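Local coordinates for oligopeptide-binding protein AppA (Bacillus subtilis, PDB 1XOC) that binds oligopeptides, tetra- and pentapeptides among them, for uptake by an ABC permease that can replace the Opp system in sporulation and competence, at residues Ala230-Gly235 / Phe240-Thr245; Gln285-Ala290 / Ile387-Lys392; Ser298-Gly303 / Arg373-Val378. All blocks are in the same frame, centred on the assembly; numbering follows the deposited sequence.

How the contacts relate
The three contacts line up on one mixed sheet and the helices that cover it. Along the chain, contact 1 is complete before the other two begin; contact 2 then opens, and both segments of contact 3 pass before segment 387-392 closes it. Contacts 2 and 3, with centres about 17 Å apart, are neighbours twice over: helix 281-289 leads to helix 293-300, and helix 371-385 leads to strand 390-396. Contact 1 lies about 18 Å from contact 3, centre to centre, and touches it where Thr-245 CG2 meets Val-300 O at 3.4 Å. Asn-241 in contact 1 and Arg-373 in contact 3 both reach the bound peptide, whereas contact 2 is structural packing.

Contact 1 of 3, residues Ala230-Gly235 / Phe240-Thr245; sequences AQLQAG and FNVPAT
Leu-232, on the last turn of helix 225-234, lays one methyl on Phe-240 of strand 240-241 and the other on Val-242 just beyond it. CD2 meets Val-242 CG2 at 3.9 Å, and the two side chains cross at about a right angle. The other branch, CD1, lies more loosely over the CB of Phe-240, 4.3 Å away. Only the root of the phenylalanine takes part: its CB faces the helix, but the ring turns off and packs on Ala-228 and Glu-229, earlier on the same helix. In Val-242 a chi1 of 178° puts CG1 anti to the backbone N and leaves CG2 beside that N, anti to the carbonyl carbon, where it meets Leu-232.

The next shell is strand 483-496. Its Ala-494 touches both Leu-232 and Val-242, and backbone hydrogen bonds tie Phe-240 to Ala-494 and Val-242 to His-492. Between them, Asn-241 OD1 accepts a hydrogen bond from His-492 N, and the residue packs on an aromatic side chain of the bound peptide. His-492 is itself a zinc ligand together with Asp-304.

On the helix side, Gly-235 takes a positive phi of 86° and closes a Schellman motif, with Gly-235 N bonded to Leu-232 O at 3.2 Å. The chain thus leaves the helix directly after the turn that carries Leu-232.

No hydrogen bond crosses between the two segments. They are joined here by buried aliphatic packing alone, while the backbone of Phe-240 and Val-242 bonds to strand 483-496 and Asn-241, between them, packs on the peptide.

Contact 2 of 3, residues Gln285-Ala290 / Ile387-Lys392; sequences QALTTA and IGIEVK
Ile-387 holds CG1 in the crowded position between its backbone N and carbonyl carbon (chi1 67°), and an extended chi2 then carries CD1 to the methyl of Ala-290. Ile-389 does it differently: CG1 is anti to the carbonyl carbon (chi1 -69°), which sends CD1 toward Leu-287. Both isoleucines belong to the turn of a beta-alpha-beta unit, in which strand 358-367 runs parallel to strand 390-396 and helix 371-385 makes the connection. Gly-388, between the two isoleucines, is at positive phi the C-prime residue of the Schellman motif that ends that helix.

Their partners are Leu-287 and Ala-290, toward the C-terminal part of helix 281-289. Leu-287 CD2 meets Ile-389 CD1 at 3.6 Å, the side chains crossing at about a right angle. Ala-290 CB and Ile-387 CD1 are 3.4 Å apart, tighter than usual van der Waals contact. Leu-384 of helix 371-385 touches Leu-287, Ala-290 and Ile-389, filling in from the connecting helix, and Ile-389 also rests on Phe-360 and Phe-362 of the sheet.

Within segment 285-290, Gln-285 O accepts two bonds from Thr-289, with N and OG1 arriving from opposite faces of the carbonyl plane, OG1 at 2.7 Å.

Contact 3 of 3, residues Ser298-Gly303 / Arg373-Val378; sequences SQVLDG and REDIAV. With ZN (zinc ion), chain F; ZN (zinc ion), chain J.
Val-300 supplies the apolar part of this contact, where the C-terminal end of helix 293-300 packs on helix 371-385, the connection between parallel strands 358-367 and 390-396. Its CG1, anti to the backbone N (chi1 -173°), lies 3.7 Å from Asp-375 CB and 4.2 Å from Ile-376 CG1; the valine and isoleucine side chains cross at about a right angle. Val-372 also touches Val-300, and Ile-376 reaches Leu-486 and Tyr-487 of the sheet.

The polar link runs through a water. It donates to Val-300 O at 3.0 Å and to Asp-375 OD1 at 2.8 Å, joining the helix end to the carboxylate.

Asp-375 OD1 also binds a zinc ion, at 2.2 Å; OD2 approaches the same ion at a longer 2.7 Å, so the carboxylate is held asymmetrically. One residue back, Glu-374 holds a second zinc with both oxygens, OE1 at 2.2 Å and OE2 at 2.4 Å, and two waters add to that site. Arg-373 hydrogen-bonds the peptide backbone through NH2.

The CB of Asp-375 thus packs against valine while OD1 serves both metal and water. The zinc would draw charge from that oxygen and probably favours an ionised carboxylate.

Contact 1 of 3, residues Ala230-Gly235 / Phe240-Thr245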
loop_
_atom_site.group_PDB
_atom_site.type_symbol
_atom_site.label_atom_id
_atom_site.label_comp_id
_atom_site.label_asym_id
_atom_site.label_seq_id
_atom_site.Cartn_x
_atom_site.Cartn_y
_atom_site.Cartn_z
ATOM N N ALA A 230 -21.452 -7.002 -10.852
ATOM C CA ALA A 230 -22.912 -7.093 -10.944
ATOM C C ALA A 230 -23.631 -5.925 -10.257
ATOM O O ALA A 230 -24.638 -5.437 -10.771
ATOM C CB ALA A 230 -23.392 -8.394 -10.355
ATOM N N GLN A 231 -23.141 -5.489 -9.095
ATOM C CA GLN A 231 -23.752 -4.346 -8.402
ATOM C C GLN A 231 -23.569 -3.054 -9.164
ATOM O O GLN A 231 -24.448 -2.205 -9.160
ATOM C CB GLN A 231 -23.209 -4.193 -7.002
ATOM C CG GLN A 231 -23.676 -5.319 -6.100
ATOM C CD GLN A 231 -23.437 -5.067 -4.646
ATOM O OE1 GLN A 231 -23.273 -6.017 -3.865
ATOM N NE2 GLN A 231 -23.395 -3.813 -4.258
ATOM N N LEU A 232 -22.401 -2.901 -9.785
ATOM C CA LEU A 232 -22.117 -1.768 -10.650
ATOM C C LEU A 232 -23.105 -1.685 -11.819
ATOM O O LEU A 232 -23.653 -0.616 -12.113
ATOM C CB LEU A 232 -20.686 -1.904 -11.177
ATOM C CG LEU A 232 -20.148 -0.672 -11.877
ATOM C CD1 LEU A 232 -20.002 0.522 -10.988
ATOM C CD2 LEU A 232 -18.784 -1.029 -12.504
ATOM N N GLN A 233 -23.336 -2.814 -12.478
ATOM C CA GLN A 233 -24.345 -2.907 -13.542
ATOM C C GLN A 233 -25.729 -2.467 -13.058
ATOM O O GLN A 233 -26.458 -1.785 -13.776
ATOM C CB GLN A 233 -24.421 -4.335 -14.080
ATOM C CG GLN A 233 -25.363 -4.491 -15.279
ATOM C CD GLN A 233 -25.318 -5.882 -15.880
ATOM O OE1 GLN A 233 -25.252 -6.042 -17.109
ATOM N NE2 GLN A 233 -25.359 -6.905 -15.018
ATOM N N ALA A 234 -26.082 -2.869 -11.842
ATOM C CA ALA A 234 -27.418 -2.620 -11.295
ATOM C C ALA A 234 -27.571 -1.217 -10.737
ATOM O O ALA A 234 -28.685 -0.786 -10.473
ATOM C CB ALA A 234 -27.740 -3.640 -10.201
ATOM N N GLY A 235 -26.483 -0.499 -10.534
ATOM C CA GLY A 235 -26.546 0.810 -9.898
ATOM C C GLY A 235 -26.513 0.803 -8.391
ATOM O O GLY A 235 -26.705 1.838 -7.766
ATOM N N PHE A 240 -15.953 1.997 -8.972
ATOM C CA PHE A 240 -15.311 0.692 -8.780
ATOM C C PHE A 240 -14.123 0.537 -9.711
ATOM O O PHE A 240 -14.188 0.960 -10.862
ATOM C CB PHE A 240 -16.331 -0.447 -9.021
ATOM C CG PHE A 240 -15.818 -1.800 -8.632
ATOM C CD1 PHE A 240 -15.363 -2.017 -7.354
ATOM C CD2 PHE A 240 -15.708 -2.814 -9.549
ATOM C CE1 PHE A 240 -14.862 -3.269 -6.995
ATOM C CE2 PHE A 240 -15.171 -4.073 -9.185
ATOM C CZ PHE A 240 -14.760 -4.279 -7.933
ATOM N N ASN A 241 -13.063 -0.129 -9.220
ATOM C CA ASN A 241 -11.916 -0.542 -10.029
ATOM C C ASN A 241 -12.229 -1.868 -10.690
ATOM O O ASN A 241 -12.110 -2.937 -10.068
ATOM C CB ASN A 241 -10.680 -0.673 -9.136
ATOM C CG ASN A 241 -9.377 -0.861 -9.933
ATOM O OD1 ASN A 241 -9.366 -0.996 -11.168
ATOM N ND2 ASN A 241 -8.267 -0.868 -9.196
ATOM N N VAL A 242 -12.681 -1.804 -11.926
ATOM C CA VAL A 242 -13.119 -2.979 -12.657
ATOM C C VAL A 242 -11.937 -3.843 -13.075
ATOM O O VAL A 242 -11.005 -3.346 -13.720
ATOM C CB VAL A 242 -13.874 -2.561 -13.951
ATOM C CG1 VAL A 242 -14.305 -3.770 -14.749
ATOM C CG2 VAL A 242 -15.040 -1.652 -13.594
ATOM N N PRO A 243 -11.979 -5.149 -12.779
ATOM C CA PRO A 243 -10.933 -6.043 -13.308
ATOM C C PRO A 243 -10.815 -5.963 -14.825
ATOM O O PRO A 243 -11.822 -5.862 -15.518
ATOM C CB PRO A 243 -11.443 -7.438 -12.920
ATOM C CG PRO A 243 -12.277 -7.210 -11.717
ATOM C CD PRO A 243 -12.955 -5.887 -11.949
ATOM N N ALA A 244 -9.599 -6.064 -15.353
ATOM C CA ALA A 244 -9.399 -5.953 -16.812
ATOM C C ALA A 244 -10.231 -6.924 -17.637
ATOM O O ALA A 244 -10.699 -6.584 -18.729
ATOM C CB ALA A 244 -7.936 -6.136 -17.167
ATOM N N THR A 245 -10.407 -8.145 -17.132
ATOM C CA THR A 245 -11.168 -9.157 -17.828
ATOM C C THR A 245 -12.640 -8.771 -17.992
ATOM O O THR A 245 -13.304 -9.271 -18.892
ATOM C CB THR A 245 -11.058 -10.540 -17.125
ATOM O OG1 THR A 245 -11.422 -10.416 -15.755
ATOM C CG2 THR A 245 -9.634 -11.063 -17.178
#

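Contact 2 of 3, residues Gln285-Ala290 / Ile387-Lys392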
loop_
_atom_site.group_PDB
_atom_site.type_symbol
_atom_site.label_atom_id
_atom_site.label_comp_id
_atom_site.label_asym_id
_atom_site.label_seq_id
_atom_site.Cartn_x
_atom_site.Cartn_y
_atom_site.Cartn_z
ATOM N N GLN A 285 15.130 -18.408 -6.672
ATOM C CA GLN A 285 15.390 -18.175 -8.093
ATOM C C GLN A 285 14.762 -19.262 -8.972
ATOM O O GLN A 285 14.255 -18.981 -10.056
ATOM C CB GLN A 285 16.892 -18.112 -8.360
ATOM C CG GLN A 285 17.608 -16.902 -7.763
ATOM C CD GLN A 285 19.103 -16.944 -7.981
ATOM O OE1 GLN A 285 19.769 -15.919 -7.899
ATOM N NE2 GLN A 285 19.645 -18.135 -8.251
ATOM N N ALA A 286 14.820 -20.499 -8.499
ATOM C CA ALA A 286 14.223 -21.636 -9.203
ATOM C C ALA A 286 12.701 -21.509 -9.296
ATOM O O ALA A 286 12.105 -21.836 -10.329
ATOM C CB ALA A 286 14.595 -22.924 -8.514
ATOM N N LEU A 287 12.066 -21.055 -8.221
ATOM C CA LEU A 287 10.613 -20.894 -8.202
ATOM C C LEU A 287 10.177 -19.861 -9.228
ATOM O O LEU A 287 9.223 -20.067 -9.975
ATOM C CB LEU A 287 10.129 -20.501 -6.811
ATOM C CG LEU A 287 10.287 -21.532 -5.698
ATOM C CD1 LEU A 287 10.174 -20.911 -4.317
ATOM C CD2 LEU A 287 9.259 -22.619 -5.840
ATOM N N THR A 288 10.899 -18.756 -9.304
ATOM C CA THR A 288 10.599 -17.773 -10.320
ATOM C C THR A 288 10.780 -18.368 -11.716
ATOM O O THR A 288 9.945 -18.180 -12.609
ATOM C CB THR A 288 11.501 -16.537 -10.148
ATOM O OG1 THR A 288 11.204 -15.926 -8.882
ATOM C CG2 THR A 288 11.279 -15.535 -11.284
ATOM N N THR A 289 11.869 -19.102 -11.897
ATOM C CA THR A 289 12.197 -19.676 -13.203
ATOM C C THR A 289 11.152 -20.700 -13.633
ATOM O O THR A 289 10.959 -20.936 -14.824
ATOM C CB THR A 289 13.597 -20.336 -13.156
ATOM O OG1 THR A 289 14.547 -19.362 -12.742
ATOM C CG2 THR A 289 14.029 -20.881 -14.510
ATOM N N ALA A 290 10.483 -21.311 -12.658
ATOM C CA ALA A 290 9.453 -22.324 -12.932
ATOM C C ALA A 290 8.108 -21.722 -13.335
ATOM O O ALA A 290 7.213 -22.456 -13.760
ATOM C CB ALA A 290 9.247 -23.191 -11.713
ATOM N N ILE A 387 7.078 -29.429 -11.575
ATOM C CA ILE A 387 8.445 -29.657 -11.118
ATOM C C ILE A 387 8.518 -30.297 -9.718
ATOM O O ILE A 387 9.556 -30.269 -9.062
ATOM C CB ILE A 387 9.311 -28.385 -11.214
ATOM C CG1 ILE A 387 8.838 -27.313 -10.243
ATOM C CG2 ILE A 387 9.322 -27.864 -12.647
ATOM C CD1 ILE A 387 9.794 -26.170 -10.134
ATOM N N GLY A 388 7.420 -30.896 -9.280
ATOM C CA GLY A 388 7.402 -31.678 -8.049
ATOM C C GLY A 388 7.277 -30.882 -6.769
ATOM O O GLY A 388 7.727 -31.319 -5.713
ATOM N N ILE A 389 6.651 -29.712 -6.860
ATOM C CA ILE A 389 6.380 -28.898 -5.692
ATOM C C ILE A 389 4.868 -28.867 -5.451
ATOM O O ILE A 389 4.099 -28.562 -6.364
ATOM C CB ILE A 389 6.919 -27.487 -5.900
ATOM C CG1 ILE A 389 8.455 -27.540 -5.904
ATOM C CG2 ILE A 389 6.392 -26.550 -4.814
ATOM C CD1 ILE A 389 9.141 -26.203 -6.129
ATOM N N GLU A 390 4.469 -29.178 -4.220
ATOM C CA GLU A 390 3.070 -29.298 -3.824
ATOM C C GLU A 390 2.603 -28.015 -3.133
ATOM O O GLU A 390 3.132 -27.618 -2.096
ATOM C CB GLU A 390 2.900 -30.499 -2.880
ATOM C CG GLU A 390 1.498 -30.685 -2.312
ATOM C CD GLU A 390 1.352 -31.937 -1.469
ATOM O OE1 GLU A 390 2.001 -32.068 -0.406
ATOM O OE2 GLU A 390 0.563 -32.812 -1.868
ATOM N N VAL A 391 1.595 -27.376 -3.711
ATOM C CA VAL A 391 1.025 -26.175 -3.103
ATOM C C VAL A 391 -0.476 -26.331 -2.829
ATOM O O VAL A 391 -1.220 -26.835 -3.673
ATOM C CB VAL A 391 1.449 -24.847 -3.840
ATOM C CG1 VAL A 391 2.031 -25.060 -5.165
ATOM C CG2 VAL A 391 0.352 -23.761 -3.810
ATOM N N LYS A 392 -0.854 -25.997 -1.595
ATOM C CA LYS A 392 -2.235 -25.855 -1.162
ATOM C C LYS A 392 -2.579 -24.386 -1.279
ATOM O O LYS A 392 -1.825 -23.538 -0.795
ATOM C CB LYS A 392 -2.386 -26.282 0.306
ATOM C CG LYS A 392 -3.840 -26.183 0.850
ATOM C CD LYS A 392 -4.017 -26.747 2.277
ATOM C CE LYS A 392 -3.669 -25.698 3.340
ATOM N NZ LYS A 392 -4.704 -24.626 3.481
#

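Contact 3 of 3, residues Ser298-Gly303 / Arg373-Val378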
loop_
_atom_site.group_PDB
_atom_site.type_symbol
_atom_site.label_atom_id
_atom_site.label_comp_id
_atom_site.label_asym_id
_atom_site.label_seq_id
_atom_site.Cartn_x
_atom_site.Cartn_y
_atom_site.Cartn_z
ATOM N N SER A 298 -1.143 -13.128 -19.717
ATOM C CA SER A 298 -2.019 -13.397 -20.863
ATOM C C SER A 298 -3.316 -14.063 -20.443
ATOM O O SER A 298 -4.396 -13.721 -20.925
ATOM C CB SER A 298 -1.323 -14.308 -21.858
ATOM O OG SER A 298 -0.213 -13.641 -22.379
ATOM N N GLN A 299 -3.196 -15.012 -19.529
ATOM C CA GLN A 299 -4.275 -15.895 -19.131
ATOM C C GLN A 299 -5.172 -15.143 -18.167
ATOM O O GLN A 299 -6.335 -14.890 -18.469
ATOM C CB GLN A 299 -3.651 -17.149 -18.482
ATOM C CG GLN A 299 -4.548 -18.323 -18.172
ATOM C CD GLN A 299 -3.748 -19.524 -17.646
ATOM O OE1 GLN A 299 -2.509 -19.572 -17.738
ATOM N NE2 GLN A 299 -4.452 -20.490 -17.096
ATOM N N VAL A 300 -4.606 -14.700 -17.057
ATOM C CA VAL A 300 -5.375 -14.163 -15.963
ATOM C C VAL A 300 -5.791 -12.688 -16.131
ATOM O O VAL A 300 -6.858 -12.295 -15.650
ATOM C CB VAL A 300 -4.631 -14.363 -14.636
ATOM C CG1 VAL A 300 -5.489 -13.958 -13.509
ATOM C CG2 VAL A 300 -4.225 -15.834 -14.474
ATOM N N LEU A 301 -4.948 -11.874 -16.779
ATOM C CA LEU A 301 -5.218 -10.432 -16.978
ATOM C C LEU A 301 -5.691 -10.122 -18.418
ATOM O O LEU A 301 -5.897 -8.959 -18.779
ATOM C CB LEU A 301 -3.960 -9.567 -16.693
ATOM C CG LEU A 301 -3.362 -9.409 -15.291
ATOM C CD1 LEU A 301 -4.443 -9.041 -14.321
ATOM C CD2 LEU A 301 -2.639 -10.629 -14.818
ATOM N N ASP A 302 -5.877 -11.157 -19.234
ATOM C CA ASP A 302 -6.207 -10.973 -20.644
ATOM C C ASP A 302 -5.217 -10.015 -21.326
ATOM O O ASP A 302 -5.583 -9.208 -22.169
ATOM C CB ASP A 302 -7.660 -10.493 -20.803
ATOM C CG ASP A 302 -8.675 -11.614 -20.577
ATOM O OD1 ASP A 302 -8.269 -12.748 -20.201
ATOM O OD2 ASP A 302 -9.893 -11.364 -20.771
ATOM N N GLY A 303 -3.956 -10.133 -20.942
ATOM C CA GLY A 303 -2.896 -9.354 -21.543
ATOM C C GLY A 303 -2.803 -7.913 -21.091
ATOM O O GLY A 303 -2.012 -7.145 -21.617
ATOM N N ARG A 373 -6.066 -12.660 -8.267
ATOM C CA ARG A 373 -5.057 -13.294 -7.399
ATOM C C ARG A 373 -5.435 -14.724 -7.057
ATOM O O ARG A 373 -4.547 -15.571 -6.962
ATOM C CB ARG A 373 -4.851 -12.501 -6.111
ATOM C CG ARG A 373 -4.190 -11.184 -6.396
ATOM C CD ARG A 373 -3.961 -10.376 -5.125
ATOM N NE ARG A 373 -3.514 -9.005 -5.416
ATOM C CZ ARG A 373 -3.316 -8.106 -4.464
ATOM N NH1 ARG A 373 -3.476 -8.384 -3.184
ATOM N NH2 ARG A 373 -2.904 -6.886 -4.846
ATOM N N GLU A 374 -6.714 -14.975 -6.869
ATOM C CA GLU A 374 -7.179 -16.327 -6.650
ATOM C C GLU A 374 -6.788 -17.191 -7.840
ATOM O O GLU A 374 -6.287 -18.303 -7.678
ATOM C CB GLU A 374 -8.700 -16.356 -6.373
ATOM C CG GLU A 374 -9.133 -15.508 -5.121
ATOM C CD GLU A 374 -10.644 -15.367 -4.975
ATOM O OE1 GLU A 374 -11.366 -15.939 -5.827
ATOM O OE2 GLU A 374 -11.137 -14.720 -3.994
ATOM N N ASP A 375 -7.034 -16.715 -9.048
ATOM C CA ASP A 375 -6.606 -17.402 -10.264
ATOM C C ASP A 375 -5.083 -17.590 -10.350
ATOM O O ASP A 375 -4.588 -18.658 -10.734
ATOM C CB ASP A 375 -7.058 -16.630 -11.507
ATOM C CG ASP A 375 -8.560 -16.635 -11.694
ATOM O OD1 ASP A 375 -9.081 -15.888 -12.541
ATOM O OD2 ASP A 375 -9.252 -17.403 -10.993
ATOM N N ILE A 376 -4.334 -16.554 -10.042
ATOM C CA ILE A 376 -2.888 -16.701 -10.045
ATOM C C ILE A 376 -2.449 -17.799 -9.110
ATOM O O ILE A 376 -1.535 -18.556 -9.439
ATOM C CB ILE A 376 -2.209 -15.403 -9.652
ATOM C CG1 ILE A 376 -2.394 -14.371 -10.750
ATOM C CG2 ILE A 376 -0.702 -15.635 -9.386
ATOM C CD1 ILE A 376 -1.930 -12.996 -10.360
ATOM N N ALA A 377 -3.079 -17.895 -7.937
ATOM C CA ALA A 377 -2.704 -18.933 -6.966
ATOM C C ALA A 377 -2.903 -20.350 -7.500
ATOM O O ALA A 377 -2.091 -21.272 -7.278
ATOM C CB ALA A 377 -3.424 -18.745 -5.666
ATOM N N VAL A 378 -3.980 -20.525 -8.244
ATOM C CA VAL A 378 -4.281 -21.822 -8.872
ATOM C C VAL A 378 -3.276 -22.099 -10.001
ATOM O O VAL A 378 -2.768 -23.198 -10.140
ATOM C CB VAL A 378 -5.721 -21.843 -9.392
ATOM C CG1 VAL A 378 -5.982 -23.094 -10.144
ATOM C CG2 VAL A 378 -6.706 -21.673 -8.205
HETATM ZN ZN ZN F . -13.293 -15.297 -4.938
HETATM ZN ZN ZN J . -11.272 -16.306 -12.441
HETATM O O HOH W 1 -8.951 -13.310 -13.680
HETATM O O HOH W 2 -13.502 -16.312 -2.988
HETATM O O HOH W 3 -14.202 -16.643 -6.433
#